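Local atomic coordinates of inosine-uridine preferring nucleoside hydrolase family protein (Bacillus anthracis, PDB entry 2C40), a protein that belongs to the inosine-uridine preferring nucleoside hydrolase family and holds a calcium ion and alpha-D-ribofuranose in one pocket. Residues A[36-47]-A[75-85]; A[103-111]-A[130-141]. All coordinates share one frame; numbering follows the deposited sequence.

Overall arrangement
From the N terminus the chain runs through strand 2-8, helix 12-21 and strand 27-34 before reaching 36-47, which leads from the sheet into helix 41-55. Contact 1 closes the first loop when 75-85, arriving after the short outermost strand 62-64, packs against it beside alpha-D-ribofuranose. The chain then passes on to helix 105-115, enters the sheet as strand 120-124 and returns as helix 129-137, so that contact 2 closes a second, separate loop. The two follow in series, neither enclosing nor crossing the other. Their centres lie about 23 Å apart and their nearest atoms about 6 Å, without touching: contact 1 ties pocket-side segments together, contact 2 two neighbouring helices on one face of the sheet.

Contact 1: A[36-47]-A[75-85]. With RIB (alpha-D-ribofuranose), chain D.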
loop_
_atom_site.group_PDB
_atom_site.type_symbol
_atom_site.label_atom_id
_atom_site.label_comp_id
_atom_site.label_asym_id
_atom_site.label_seq_id
_atom_site.Cartn_x
_atom_site.Cartn_y
_atom_site.Cartn_z
ATOM N N PRO A 36 -13.561 -13.846 4.662
ATOM C CA PRO A 36 -13.061 -13.206 3.446
ATOM C C PRO A 36 -14.016 -12.154 2.816
ATOM O O PRO A 36 -14.437 -12.281 1.671
ATOM C CB PRO A 36 -12.781 -14.428 2.537
ATOM C CG PRO A 36 -13.828 -15.364 2.871
ATOM C CD PRO A 36 -13.976 -15.243 4.397
ATOM N N ALA A 37 -14.325 -11.104 3.570
ATOM C CA ALA A 37 -15.277 -10.098 3.129
ATOM C C ALA A 37 -14.466 -8.920 2.566
ATOM O O ALA A 37 -14.280 -8.840 1.351
ATOM C CB ALA A 37 -16.202 -9.693 4.259
ATOM N N ASP A 38 -13.945 -8.044 3.420
ATOM C CA ASP A 38 -13.073 -6.959 2.941
ATOM C C ASP A 38 -11.609 -7.397 2.834
ATOM O O ASP A 38 -10.691 -6.649 3.153
ATOM C CB ASP A 38 -13.209 -5.774 3.856
ATOM C CG ASP A 38 -12.702 -4.512 3.256
ATOM O OD1 ASP A 38 -12.471 -3.610 4.065
ATOM O OD2 ASP A 38 -12.504 -4.431 2.030
ATOM N N CYS A 39 -11.414 -8.638 2.433
ATOM C CA CYS A 39 -10.094 -9.221 2.318
ATOM C C CYS A 39 -10.174 -10.482 1.474
ATOM O O CYS A 39 -11.234 -11.045 1.294
ATOM C CB CYS A 39 -9.483 -9.566 3.688
ATOM S SG CYS A 39 -10.106 -11.060 4.546
ATOM N N TYR A 40 -9.026 -10.864 0.934
ATOM C CA TYR A 40 -8.786 -12.197 0.453
ATOM C C TYR A 40 -8.331 -13.052 1.636
ATOM O O TYR A 40 -7.587 -12.610 2.478
ATOM C CB TYR A 40 -7.751 -12.167 -0.672
ATOM C CG TYR A 40 -8.311 -11.607 -1.970
ATOM C CD1 TYR A 40 -8.364 -10.224 -2.215
ATOM C CD2 TYR A 40 -8.837 -12.453 -2.926
ATOM C CE1 TYR A 40 -8.909 -9.724 -3.402
ATOM C CE2 TYR A 40 -9.353 -11.961 -4.124
ATOM C CZ TYR A 40 -9.378 -10.601 -4.353
ATOM O OH TYR A 40 -9.900 -10.166 -5.542
ATOM N N LEU A 41 -8.805 -14.287 1.699
ATOM C CA LEU A 41 -8.617 -15.120 2.890
ATOM C C LEU A 41 -7.158 -15.431 3.229
ATOM O O LEU A 41 -6.755 -15.406 4.391
ATOM C CB LEU A 41 -9.386 -16.430 2.729
ATOM C CG LEU A 41 -9.469 -17.356 3.953
ATOM C CD1 LEU A 41 -10.196 -16.718 5.163
ATOM C CD2 LEU A 41 -10.151 -18.640 3.460
ATOM N N GLU A 42 -6.379 -15.781 2.223
ATOM C CA GLU A 42 -4.995 -16.200 2.472
ATOM C C GLU A 42 -4.087 -15.152 3.119
ATOM O O GLU A 42 -3.536 -15.414 4.173
ATOM C CB GLU A 42 -4.371 -16.794 1.220
ATOM C CG GLU A 42 -5.047 -18.134 0.854
ATOM C CD GLU A 42 -4.967 -19.187 2.011
ATOM O OE1 GLU A 42 -3.830 -19.596 2.351
ATOM O OE2 GLU A 42 -6.034 -19.575 2.598
ATOM N N PRO A 43 -3.946 -13.941 2.519
ATOM C CA PRO A 43 -3.136 -12.917 3.214
ATOM C C PRO A 43 -3.649 -12.486 4.578
ATOM O O PRO A 43 -2.853 -12.095 5.419
ATOM C CB PRO A 43 -3.147 -11.729 2.223
ATOM C CG PRO A 43 -4.386 -11.911 1.476
ATOM C CD PRO A 43 -4.428 -13.417 1.237
ATOM N N ALA A 44 -4.961 -12.505 4.796
ATOM C CA ALA A 44 -5.545 -12.120 6.070
ATOM C C ALA A 44 -5.266 -13.180 7.176
ATOM O O ALA A 44 -5.007 -12.839 8.369
ATOM C CB ALA A 44 -7.067 -11.928 5.897
ATOM N N MET A 45 -5.390 -14.452 6.786
ATOM C CA MET A 45 -5.021 -15.559 7.663
ATOM C C MET A 45 -3.580 -15.438 8.035
ATOM O O MET A 45 -3.277 -15.413 9.215
ATOM C CB MET A 45 -5.232 -16.901 6.968
ATOM C CG MET A 45 -6.628 -17.304 6.947
ATOM S SD MET A 45 -7.251 -17.666 8.613
ATOM C CE MET A 45 -8.878 -17.459 8.108
ATOM N N SER A 46 -2.683 -15.337 7.029
ATOM C CA SER A 46 -1.237 -15.254 7.337
ATOM C C SER A 46 -0.955 -14.061 8.214
ATOM O O SER A 46 -0.266 -14.199 9.203
ATOM C CB SER A 46 -0.327 -15.079 6.126
ATOM O OG SER A 46 -0.686 -15.909 5.073
ATOM N N ALA A 47 -1.447 -12.881 7.821
ATOM C CA ALA A 47 -1.176 -11.651 8.582
ATOM C C ALA A 47 -1.603 -11.752 10.053
ATOM O O ALA A 47 -0.834 -11.342 10.956
ATOM C CB ALA A 47 -1.827 -10.409 7.894
ATOM N N LYS A 75 -12.952 -4.917 -5.041
ATOM C CA LYS A 75 -11.678 -5.629 -5.072
ATOM C C LYS A 75 -10.552 -4.813 -4.452
ATOM O O LYS A 75 -9.705 -5.356 -3.748
ATOM C CB LYS A 75 -11.290 -6.027 -6.477
ATOM C CG LYS A 75 -10.044 -6.960 -6.502
ATOM C CD LYS A 75 -9.327 -6.959 -7.814
ATOM C CE LYS A 75 -9.367 -8.338 -8.425
ATOM N NZ LYS A 75 -8.353 -8.570 -9.461
ATOM N N ASP A 76 -10.500 -3.517 -4.732
ATOM C CA ASP A 76 -9.283 -2.733 -4.367
ATOM C C ASP A 76 -9.140 -2.587 -2.853
ATOM O O ASP A 76 -8.035 -2.590 -2.342
ATOM C CB ASP A 76 -9.163 -1.394 -5.135
ATOM N N TRP A 77 -10.258 -2.543 -2.134
ATOM C CA TRP A 77 -10.240 -2.579 -0.658
ATOM C C TRP A 77 -9.732 -3.932 -0.140
ATOM O O TRP A 77 -8.935 -4.027 0.796
ATOM C CB TRP A 77 -11.661 -2.383 -0.139
ATOM C CG TRP A 77 -12.269 -1.049 -0.432
ATOM C CD1 TRP A 77 -11.809 -0.084 -1.319
ATOM C CD2 TRP A 77 -13.488 -0.533 0.133
ATOM N NE1 TRP A 77 -12.674 0.990 -1.308
ATOM C CE2 TRP A 77 -13.700 0.742 -0.422
ATOM C CE3 TRP A 77 -14.411 -1.029 1.063
ATOM C CZ2 TRP A 77 -14.807 1.522 -0.085
ATOM C CZ3 TRP A 77 -15.500 -0.254 1.402
ATOM C CH2 TRP A 77 -15.694 1.004 0.832
ATOM N N ARG A 78 -10.176 -4.980 -0.802
ATOM C CA ARG A 78 -9.824 -6.351 -0.417
ATOM C C ARG A 78 -8.324 -6.732 -0.489
ATOM O O ARG A 78 -7.891 -7.689 0.168
ATOM C CB ARG A 78 -10.646 -7.332 -1.266
ATOM C CG ARG A 78 -12.150 -7.127 -1.110
ATOM C CD ARG A 78 -12.871 -8.201 -1.874
ATOM N NE ARG A 78 -12.526 -9.494 -1.311
ATOM C CZ ARG A 78 -12.735 -10.674 -1.902
ATOM N NH1 ARG A 78 -13.294 -10.743 -3.093
ATOM N NH2 ARG A 78 -12.375 -11.792 -1.300
ATOM N N MET A 79 -7.550 -5.997 -1.267
ATOM C CA MET A 79 -6.131 -6.279 -1.460
ATOM C C MET A 79 -5.259 -5.955 -0.243
ATOM O O MET A 79 -4.136 -6.431 -0.146
ATOM C CB MET A 79 -5.594 -5.456 -2.654
ATOM C CG MET A 79 -6.098 -5.863 -4.030
ATOM S SD MET A 79 -5.774 -7.573 -4.522
ATOM C CE MET A 79 -4.083 -7.541 -5.132
ATOM N N HIS A 80 -5.759 -5.130 0.668
ATOM C CA HIS A 80 -4.929 -4.471 1.687
ATOM C C HIS A 80 -4.151 -5.429 2.596
ATOM O O HIS A 80 -2.993 -5.120 3.011
ATOM C CB HIS A 80 -5.785 -3.513 2.512
ATOM C CG HIS A 80 -6.187 -2.279 1.768
ATOM N ND1 HIS A 80 -7.043 -1.340 2.292
ATOM C CD2 HIS A 80 -5.882 -1.855 0.516
ATOM C CE1 HIS A 80 -7.204 -0.357 1.422
ATOM N NE2 HIS A 80 -6.505 -0.642 0.335
ATOM N N ALA A 81 -4.756 -6.597 2.853
ATOM C CA ALA A 81 -4.119 -7.680 3.611
ATOM C C ALA A 81 -2.845 -8.181 2.985
ATOM O O ALA A 81 -1.937 -8.533 3.724
ATOM C CB ALA A 81 -5.107 -8.854 3.806
ATOM N N PHE A 82 -2.776 -8.233 1.639
ATOM C CA PHE A 82 -1.556 -8.625 0.927
ATOM C C PHE A 82 -0.392 -7.776 1.355
ATOM O O PHE A 82 0.694 -8.269 1.602
ATOM C CB PHE A 82 -1.721 -8.569 -0.593
ATOM C CG PHE A 82 -2.587 -9.680 -1.152
ATOM C CD1 PHE A 82 -3.908 -9.444 -1.533
ATOM C CD2 PHE A 82 -2.086 -10.983 -1.252
ATOM C CE1 PHE A 82 -4.706 -10.464 -2.038
ATOM C CE2 PHE A 82 -2.874 -12.023 -1.770
ATOM C CZ PHE A 82 -4.186 -11.764 -2.158
ATOM N N TYR A 83 -0.655 -6.492 1.538
ATOM C CA TYR A 83 0.358 -5.545 1.886
ATOM C C TYR A 83 0.755 -5.695 3.313
ATOM O O TYR A 83 1.944 -5.753 3.588
ATOM C CB TYR A 83 -0.077 -4.108 1.543
ATOM C CG TYR A 83 -0.769 -4.008 0.180
ATOM C CD1 TYR A 83 -1.882 -3.179 -0.007
ATOM C CD2 TYR A 83 -0.366 -4.806 -0.892
ATOM C CE1 TYR A 83 -2.526 -3.110 -1.246
ATOM C CE2 TYR A 83 -1.015 -4.758 -2.137
ATOM C CZ TYR A 83 -2.086 -3.912 -2.298
ATOM O OH TYR A 83 -2.705 -3.843 -3.517
ATOM N N VAL A 84 -0.202 -5.799 4.230
ATOM C CA VAL A 84 0.154 -5.951 5.634
ATOM C C VAL A 84 0.964 -7.246 5.856
ATOM O O VAL A 84 1.988 -7.212 6.541
ATOM C CB VAL A 84 -1.073 -5.912 6.567
ATOM C CG1 VAL A 84 -0.650 -6.176 8.003
ATOM C CG2 VAL A 84 -1.770 -4.561 6.445
ATOM N N ASP A 85 0.536 -8.335 5.220
ATOM C CA ASP A 85 1.218 -9.668 5.273
ATOM C C ASP A 85 2.645 -9.642 4.754
ATOM O O ASP A 85 3.528 -10.425 5.201
ATOM C CB ASP A 85 0.419 -10.650 4.414
ATOM C CG ASP A 85 0.908 -12.052 4.527
ATOM O OD1 ASP A 85 1.217 -12.452 5.676
ATOM O OD2 ASP A 85 0.999 -12.720 3.472
HETATM O O5 RIB D . -18.226 -0.305 6.564
HETATM C C5 RIB D . -16.987 -0.158 7.313
HETATM C C4 RIB D . -16.214 -1.475 7.206
HETATM O O4 RIB D . -15.830 -1.617 5.822
HETATM C C3 RIB D . -14.954 -1.666 8.075
HETATM O O3 RIB D . -15.246 -2.669 9.102
HETATM C C2 RIB D . -13.764 -1.985 7.066
HETATM O O2 RIB D . -12.788 -3.113 7.248
HETATM C C1 RIB D . -14.472 -2.112 5.693
HETATM O O HOH W 1 -7.787 -6.589 3.003
#
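Arg78 lays its side chain against Tyr40 and the backbone just before it. Its CB rests 3.6 Å from CE1 of Tyr40, and CG and CD pass beside the carbonyl oxygen of Ala37. A bend at chi3 (62°) then turns the guanidinium back over Tyr40, where it lies flat on one ring face with the planes only 6° apart; CZ sits 4.1 Å from the ring centroid, a cation-pi stack. NE gives a weak bond to the carbonyl oxygen of Cys39, and NH2 a straighter one of 2.9 Å to that same Cys39 O, which lies in the guanidinium plane although the donor stands above the carbonyl plane. NH1 lies over the ring, 4.1 Å from Tyr40 CZ. Two N-H groups on one oxygen and a ring face thus fix the rotation of the charged group.

Residues 36-40 form the loop after strand 27-34, and loops at this end of the parallel strands build the pocket, as in the nucleoside hydrolase fold. Here Asp38 places OD1 3.0 Å from C1 of alpha-D-ribofuranose, while OD2 is buried 3.1 Å from CB of Trp77 and has no polar partner in the model. A water lies between Asp38 O and Ala81 N, accepting from the latter.

Further along, helices 41-47 and 80-85 run at 35° to each other. Pro43 sets CG 3.5 Å from the centroid of the Phe82 ring, a CH-pi contact over the face, and its CB packs on the methyl of Ala81. Beyond it, Asp85 turns OD1 toward CB of Ser46 while forming a salt bridge with Lys50; Ser46 OG bonds back to Glu42 O.

Contact 2: A[103-111]-A[130-141]; sequences KPAHHHLIE and DLARALYEAPII
His106 has its CG held between its own backbone N and carbonyl carbon (chi1 64°), a turn that lays the imidazole against Arg133, whose chain bends at chi2 and chi3 to bring its guanidinium flat over one face. In this alpha/beta fold the two helices are neighbours on the same face of the sheet, joined through strand 120-124; segments 105-111 and 130-137 cross at -60°. His106 is a knob in the hole formed by Asp130, Arg133, Ala134 and Glu137. The guanidinium and ring centres are 3.7 Å apart; the opposite ring face is covered by CD2 of His107. Arg133 NH2 and Asp130 OD1 both bond to Ser67, and Asp130 OD1 also to Ser65, so the loop after strand 62-64 anchors the polar side.

Toward the sheet the contact turns apolar. Leu109 sends CD2 to the methyl of Ala134 and, with Leu131, rests on strand 120-124. Ile110 lays CD1 3.7 Å from CB of Ala138, and its CG2 faces CD1 of Ile141. The carboxylate of Glu137 is turned nearly perpendicular to both imidazole planes, placing OE2 at the edge of His106, while His107 NE2 donates a 2.9 Å bond to the syn lone pair of Glu137 OE1.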
loop_
_atom_site.group_PDB
_atom_site.type_symbol
_atom_site.label_atom_id
_atom_site.label_comp_id
_atom_site.label_asym_id
_atom_site.label_seq_id
_atom_site.Cartn_x
_atom_site.Cartn_y
_atom_site.Cartn_z
ATOM N N LYS A 103 -11.339 -26.577 12.345
ATOM C CA LYS A 103 -12.722 -26.264 11.919
ATOM C C LYS A 103 -12.906 -24.928 11.244
ATOM O O LYS A 103 -12.176 -23.979 11.523
ATOM C CB LYS A 103 -13.687 -26.281 13.113
ATOM N N PRO A 104 -13.916 -24.828 10.371
ATOM C CA PRO A 104 -14.258 -23.527 9.822
ATOM C C PRO A 104 -14.756 -22.572 10.928
ATOM O O PRO A 104 -15.271 -23.055 11.981
ATOM C CB PRO A 104 -15.373 -23.850 8.806
ATOM C CG PRO A 104 -15.869 -25.177 9.166
ATOM C CD PRO A 104 -14.750 -25.907 9.810
ATOM N N ALA A 105 -14.647 -21.265 10.676
ATOM C CA ALA A 105 -14.906 -20.246 11.694
ATOM C C ALA A 105 -16.225 -20.402 12.476
ATOM O O ALA A 105 -16.229 -20.270 13.686
ATOM C CB ALA A 105 -14.843 -18.839 11.053
ATOM N N HIS A 106 -17.337 -20.686 11.802
ATOM C CA HIS A 106 -18.628 -20.790 12.510
ATOM C C HIS A 106 -18.678 -21.957 13.486
ATOM O O HIS A 106 -19.233 -21.815 14.567
ATOM C CB HIS A 106 -19.814 -20.820 11.554
ATOM C CG HIS A 106 -19.853 -22.018 10.644
ATOM N ND1 HIS A 106 -20.921 -22.894 10.611
ATOM C CD2 HIS A 106 -18.985 -22.462 9.715
ATOM C CE1 HIS A 106 -20.699 -23.827 9.702
ATOM N NE2 HIS A 106 -19.527 -23.587 9.148
ATOM N N HIS A 107 -18.074 -23.086 13.094
ATOM C CA HIS A 107 -17.910 -24.230 13.956
ATOM C C HIS A 107 -16.894 -23.997 15.058
ATOM O O HIS A 107 -17.114 -24.369 16.208
ATOM C CB HIS A 107 -17.498 -25.447 13.135
ATOM C CG HIS A 107 -18.619 -26.057 12.355
ATOM N ND1 HIS A 107 -18.429 -27.110 11.494
ATOM C CD2 HIS A 107 -19.936 -25.758 12.295
ATOM C CE1 HIS A 107 -19.587 -27.470 10.974
ATOM N NE2 HIS A 107 -20.516 -26.657 11.432
ATOM N N HIS A 108 -15.798 -23.362 14.697
ATOM C CA HIS A 108 -14.792 -22.948 15.666
ATOM C C HIS A 108 -15.407 -22.066 16.765
ATOM O O HIS A 108 -15.127 -22.221 17.953
ATOM C CB HIS A 108 -13.686 -22.212 14.912
ATOM C CG HIS A 108 -12.556 -21.761 15.767
ATOM N ND1 HIS A 108 -12.255 -20.418 15.964
ATOM C CD2 HIS A 108 -11.638 -22.464 16.465
ATOM C CE1 HIS A 108 -11.196 -20.325 16.747
ATOM N NE2 HIS A 108 -10.812 -21.550 17.082
ATOM N N LEU A 109 -16.227 -21.120 16.342
ATOM C CA LEU A 109 -16.876 -20.210 17.260
ATOM C C LEU A 109 -17.751 -20.984 18.267
ATOM O O LEU A 109 -17.663 -20.767 19.477
ATOM C CB LEU A 109 -17.679 -19.193 16.450
ATOM C CG LEU A 109 -18.718 -18.261 17.085
ATOM C CD1 LEU A 109 -18.186 -17.580 18.270
ATOM C CD2 LEU A 109 -19.066 -17.243 16.015
ATOM N N ILE A 110 -18.556 -21.915 17.760
ATOM C CA ILE A 110 -19.434 -22.747 18.601
ATOM C C ILE A 110 -18.626 -23.504 19.642
ATOM O O ILE A 110 -18.945 -23.465 20.842
ATOM C CB ILE A 110 -20.297 -23.746 17.727
ATOM C CG1 ILE A 110 -21.330 -22.981 16.887
ATOM C CG2 ILE A 110 -21.020 -24.796 18.569
ATOM C CD1 ILE A 110 -22.009 -23.812 15.787
ATOM N N GLU A 111 -17.585 -24.200 19.183
ATOM C CA GLU A 111 -16.800 -25.095 20.050
ATOM C C GLU A 111 -16.023 -24.278 21.093
ATOM O O GLU A 111 -15.940 -24.691 22.242
ATOM C CB GLU A 111 -15.838 -25.970 19.244
ATOM C CG GLU A 111 -16.471 -27.187 18.585
ATOM N N ASP A 130 -20.599 -15.514 9.867
ATOM C CA ASP A 130 -20.102 -16.655 10.694
ATOM C C ASP A 130 -20.939 -16.830 11.983
ATOM O O ASP A 130 -21.143 -17.967 12.470
ATOM C CB ASP A 130 -18.614 -16.515 11.084
ATOM C CG ASP A 130 -17.641 -16.738 9.913
ATOM O OD1 ASP A 130 -17.929 -17.517 8.981
ATOM O OD2 ASP A 130 -16.541 -16.124 9.957
ATOM N N LEU A 131 -21.398 -15.718 12.558
ATOM C CA LEU A 131 -22.282 -15.780 13.719
ATOM C C LEU A 131 -23.728 -16.212 13.401
ATOM O O LEU A 131 -24.340 -16.970 14.148
ATOM C CB LEU A 131 -22.262 -14.449 14.486
ATOM C CG LEU A 131 -23.182 -14.290 15.711
ATOM C CD1 LEU A 131 -22.866 -15.270 16.828
ATOM C CD2 LEU A 131 -23.136 -12.869 16.240
ATOM N N ALA A 132 -24.314 -15.677 12.352
ATOM C CA ALA A 132 -25.652 -16.089 11.917
ATOM C C ALA A 132 -25.697 -17.578 11.783
ATOM O O ALA A 132 -26.624 -18.267 12.250
ATOM C CB ALA A 132 -25.968 -15.418 10.552
ATOM N N ARG A 133 -24.662 -18.074 11.137
ATOM C CA ARG A 133 -24.508 -19.482 10.838
ATOM C C ARG A 133 -24.314 -20.346 12.086
ATOM O O ARG A 133 -24.929 -21.365 12.191
ATOM C CB ARG A 133 -23.351 -19.627 9.863
ATOM C CG ARG A 133 -23.322 -20.917 9.160
ATOM C CD ARG A 133 -23.124 -20.718 7.618
ATOM N NE ARG A 133 -21.764 -20.362 7.322
ATOM C CZ ARG A 133 -20.854 -21.182 6.801
ATOM N NH1 ARG A 133 -21.141 -22.439 6.444
ATOM N NH2 ARG A 133 -19.635 -20.708 6.585
ATOM N N ALA A 134 -23.459 -19.901 12.999
ATOM C CA ALA A 134 -23.270 -20.471 14.336
ATOM C C ALA A 134 -24.588 -20.606 15.081
ATOM O O ALA A 134 -24.917 -21.663 15.611
ATOM C CB ALA A 134 -22.298 -19.564 15.168
ATOM N N LEU A 135 -25.356 -19.531 15.055
ATOM C CA LEU A 135 -26.661 -19.476 15.712
ATOM C C LEU A 135 -27.691 -20.389 15.078
ATOM O O LEU A 135 -28.467 -21.068 15.766
ATOM C CB LEU A 135 -27.161 -18.044 15.682
ATOM C CG LEU A 135 -26.340 -17.093 16.567
ATOM C CD1 LEU A 135 -26.618 -15.681 16.136
ATOM C CD2 LEU A 135 -26.697 -17.297 18.064
ATOM N N TYR A 136 -27.677 -20.447 13.760
ATOM C CA TYR A 136 -28.608 -21.324 13.052
ATOM C C TYR A 136 -28.383 -22.801 13.445
ATOM O O TYR A 136 -29.318 -23.513 13.741
ATOM C CB TYR A 136 -28.539 -21.091 11.549
ATOM C CG TYR A 136 -29.387 -22.078 10.842
ATOM C CD1 TYR A 136 -28.795 -23.144 10.124
ATOM C CD2 TYR A 136 -30.784 -22.035 10.949
ATOM C CE1 TYR A 136 -29.573 -24.101 9.494
ATOM C CE2 TYR A 136 -31.575 -23.013 10.300
ATOM C CZ TYR A 136 -30.953 -24.035 9.574
ATOM O OH TYR A 136 -31.687 -25.042 8.940
ATOM N N GLU A 137 -27.128 -23.218 13.510
ATOM C CA GLU A 137 -26.797 -24.607 13.816
ATOM C C GLU A 137 -26.834 -24.956 15.298
ATOM O O GLU A 137 -27.227 -26.061 15.680
ATOM C CB GLU A 137 -25.423 -24.927 13.275
ATOM C CG GLU A 137 -25.405 -24.829 11.784
ATOM C CD GLU A 137 -24.060 -25.107 11.171
ATOM O OE1 GLU A 137 -23.283 -25.886 11.772
ATOM O OE2 GLU A 137 -23.809 -24.574 10.057
ATOM N N ALA A 138 -26.427 -24.013 16.132
ATOM C CA ALA A 138 -26.329 -24.234 17.574
ATOM C C ALA A 138 -26.824 -23.016 18.351
ATOM O O ALA A 138 -26.035 -22.274 18.919
ATOM C CB ALA A 138 -24.894 -24.548 17.957
ATOM N N PRO A 139 -28.136 -22.792 18.380
ATOM C CA PRO A 139 -28.628 -21.626 19.133
ATOM C C PRO A 139 -28.370 -21.621 20.670
ATOM O O PRO A 139 -28.461 -20.540 21.307
ATOM C CB PRO A 139 -30.135 -21.625 18.860
ATOM C CG PRO A 139 -30.467 -22.982 18.342
ATOM C CD PRO A 139 -29.215 -23.578 17.764
ATOM N N ILE A 140 -28.045 -22.784 21.251
ATOM C CA ILE A 140 -27.607 -22.878 22.661
ATOM C C ILE A 140 -26.515 -21.844 23.002
ATOM O O ILE A 140 -26.376 -21.397 24.130
ATOM C CB ILE A 140 -27.044 -24.308 22.974
ATOM C CG1 ILE A 140 -26.810 -24.496 24.466
ATOM C CG2 ILE A 140 -25.772 -24.622 22.103
ATOM C CD1 ILE A 140 -26.290 -25.840 24.834
ATOM N N ILE A 141 -25.760 -21.471 21.995
ATOM C CA ILE A 141 -24.668 -20.525 22.100
ATOM C C ILE A 141 -25.080 -19.124 22.640
ATOM O O ILE A 141 -24.284 -18.424 23.281
ATOM C CB ILE A 141 -24.031 -20.444 20.692
ATOM C CG1 ILE A 141 -22.586 -20.857 20.743
ATOM C CG2 ILE A 141 -24.384 -19.178 19.906
ATOM C CD1 ILE A 141 -22.445 -22.290 20.441
#